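Local coordinates for lipase-esterase related protein (Clostridium acetobutylicum, PDB 3E0X) that is of uncertain function but probably acts as a hydrolase, having an alpha/beta hydrolase fold and a pocket that holds ortho-xylene in the crystal, at residues F32-K37 with N151-K156. Sequence-based numbering, arbitrary orientation.
Sequences FGELEK and NPLSEK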
loop_
_atom_site.group_PDB
_atom_site.type_symbol
_atom_site.label_atom_id
_atom_site.label_comp_id
_atom_site.label_asym_id
_atom_site.label_seq_id
_atom_site.Cartn_x
_atom_site.Cartn_y
_atom_site.Cartn_z
ATOM N N PHE A 32 -6.414 2.720 -6.425
ATOM C CA PHE A 32 -6.477 1.359 -6.986
ATOM C C PHE A 32 -7.452 1.212 -8.156
ATOM O O PHE A 32 -7.714 0.107 -8.591
ATOM C CB PHE A 32 -6.831 0.378 -5.862
ATOM C CG PHE A 32 -5.725 0.166 -4.858
ATOM C CD1 PHE A 32 -4.550 -0.472 -5.241
ATOM C CD2 PHE A 32 -5.874 0.586 -3.538
ATOM C CE1 PHE A 32 -3.526 -0.707 -4.302
ATOM C CE2 PHE A 32 -4.874 0.338 -2.601
ATOM C CZ PHE A 32 -3.682 -0.291 -2.998
ATOM N N GLY A 33 -7.955 2.334 -8.679
ATOM C CA GLY A 33 -9.010 2.309 -9.675
ATOM C C GLY A 33 -8.675 1.556 -10.946
ATOM O O GLY A 33 -9.556 0.965 -11.572
ATOM N N GLU A 34 -7.416 1.612 -11.370
ATOM C CA GLU A 34 -7.023 0.824 -12.538
ATOM C C GLU A 34 -6.744 -0.617 -12.186
ATOM O O GLU A 34 -7.155 -1.512 -12.895
ATOM C CB GLU A 34 -5.809 1.428 -13.237
ATOM C CG GLU A 34 -6.089 2.732 -13.919
ATOM C CD GLU A 34 -7.281 2.681 -14.900
ATOM O OE1 GLU A 34 -7.213 1.931 -15.886
ATOM O OE2 GLU A 34 -8.262 3.420 -14.671
ATOM N N LEU A 35 -6.062 -0.845 -11.058
ATOM C CA LEU A 35 -5.643 -2.183 -10.690
ATOM C C LEU A 35 -6.857 -3.069 -10.459
ATOM O O LEU A 35 -6.876 -4.239 -10.855
ATOM C CB LEU A 35 -4.760 -2.120 -9.448
ATOM C CG LEU A 35 -4.128 -3.439 -9.028
ATOM C CD1 LEU A 35 -3.211 -3.945 -10.119
ATOM C CD2 LEU A 35 -3.392 -3.310 -7.718
ATOM N N GLU A 36 -7.897 -2.499 -9.851
ATOM C CA GLU A 36 -9.091 -3.295 -9.582
ATOM C C GLU A 36 -9.762 -3.800 -10.877
ATOM O O GLU A 36 -10.440 -4.830 -10.873
ATOM C CB GLU A 36 -10.076 -2.540 -8.679
ATOM C CG GLU A 36 -10.784 -1.392 -9.338
ATOM C CD GLU A 36 -11.641 -0.635 -8.363
ATOM O OE1 GLU A 36 -11.085 -0.044 -7.414
ATOM O OE2 GLU A 36 -12.868 -0.644 -8.525
ATOM N N LYS A 37 -9.534 -3.125 -12.002
ATOM C CA LYS A 37 -10.142 -3.571 -13.263
ATOM C C LYS A 37 -9.659 -4.953 -13.743
ATOM O O LYS A 37 -10.341 -5.611 -14.549
ATOM C CB LYS A 37 -9.930 -2.524 -14.372
ATOM C CG LYS A 37 -10.531 -1.167 -14.071
ATOM C CD LYS A 37 -10.168 -0.199 -15.195
ATOM C CE LYS A 37 -10.879 1.127 -15.034
ATOM N NZ LYS A 37 -10.471 2.048 -16.118
ATOM N N ASN A 151 1.002 10.794 -19.018
ATOM C CA ASN A 151 0.121 9.643 -19.230
ATOM C C ASN A 151 -1.264 10.036 -18.699
ATOM O O ASN A 151 -1.387 10.434 -17.543
ATOM C CB ASN A 151 0.691 8.434 -18.484
ATOM C CG ASN A 151 -0.061 7.147 -18.778
ATOM O OD1 ASN A 151 -1.290 7.118 -18.815
ATOM N ND2 ASN A 151 0.690 6.059 -18.981
ATOM N N PRO A 152 -2.309 9.973 -19.541
ATOM C CA PRO A 152 -3.614 10.477 -19.084
ATOM C C PRO A 152 -4.118 9.759 -17.813
ATOM O O PRO A 152 -4.816 10.359 -17.006
ATOM C CB PRO A 152 -4.546 10.196 -20.279
ATOM C CG PRO A 152 -3.833 9.222 -21.114
ATOM C CD PRO A 152 -2.369 9.456 -20.925
ATOM N N LEU A 153 -3.762 8.489 -17.661
ATOM C CA LEU A 153 -4.132 7.759 -16.439
ATOM C C LEU A 153 -3.470 8.400 -15.227
ATOM O O LEU A 153 -4.085 8.548 -14.168
ATOM C CB LEU A 153 -3.703 6.283 -16.527
ATOM C CG LEU A 153 -4.399 5.455 -17.614
ATOM C CD1 LEU A 153 -3.701 4.134 -17.801
ATOM C CD2 LEU A 153 -5.866 5.264 -17.271
ATOM N N SER A 154 -2.213 8.794 -15.404
ATOM C CA SER A 154 -1.481 9.410 -14.316
ATOM C C SER A 154 -2.121 10.733 -13.945
ATOM O O SER A 154 -2.266 11.049 -12.759
ATOM C CB SER A 154 -0.013 9.574 -14.690
ATOM O OG SER A 154 0.594 8.285 -14.806
ATOM N N GLU A 155 -2.515 11.507 -14.953
ATOM C CA GLU A 155 -3.138 12.788 -14.662
ATOM C C GLU A 155 -4.383 12.603 -13.800
ATOM O O GLU A 155 -4.569 13.284 -12.802
ATOM C CB GLU A 155 -3.491 13.528 -15.946
ATOM C CG GLU A 155 -4.088 14.873 -15.632
ATOM C CD GLU A 155 -4.152 15.804 -16.832
ATOM O OE1 GLU A 155 -3.955 15.351 -17.983
ATOM O OE2 GLU A 155 -4.403 17.005 -16.607
ATOM N N LYS A 156 -5.218 11.658 -14.200
ATOM C CA LYS A 156 -6.452 11.344 -13.494
ATOM C C LYS A 156 -6.185 10.883 -12.050
ATOM O O LYS A 156 -6.814 11.359 -11.096
ATOM C CB LYS A 156 -7.186 10.236 -14.264
ATOM C CG LYS A 156 -8.500 9.804 -13.663
ATOM C CD LYS A 156 -9.032 8.564 -14.364
ATOM C CE LYS A 156 -10.265 8.048 -13.642
ATOM N NZ LYS A 156 -10.888 6.891 -14.340
HETATM O O HOH W 1 -9.534 5.171 -16.159
#
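The carboxylate of E34 meets the tip of L153, whose CD2 methyl lies 3.8 Å from E34 CD and about equally near both carboxylate oxygens. The two side chains cross at about a right angle, and of L153 it is the CD2 branch that touches. Beside this van der Waals contact of methyl with carboxylate runs a polar one carried by water: the water donates to E34 OE2 at 2.6 Å and accepts from K156 NZ at 2.8 Å. The two charged groups themselves stay 4.4 Å apart between E34 OE2 and K156 NZ, too far for a salt bridge. K156 gets there by running almost fully extended from its helix.

E34 is buried, and its carboxylate has partners on both sides: Y157, just beyond the other segment, whose hydroxyl hydrogen-bonds to OE2, and K37 of its own. K37 brings NZ to within 3.0 Å of E34 OE2 in a salt bridge, on the syn side and 24° out of the carboxylate plane; its bond to OE1 is weak. OE2 is thus gripped by Y157, K37 and the water. Two lysines near the carboxylate would probably favour its ionised form. K37 N also bonds to E34 O, so the two residues are linked through backbone and side chain alike.

On the other segment, N151 is the N-cap: its OD1 accepts from L153 N at 3.1 Å, capping the first turn of the helix that presents L153 and K156. The contact thus joins the loop between strands 18-22 and 43-47 to the start of helix 152-158. Both sides also pack on the C-terminal helices, L153 against V231 of helix 229-232 and E34 against A234 of helix 234-242, while F32 packs on L46 of strand 43-47.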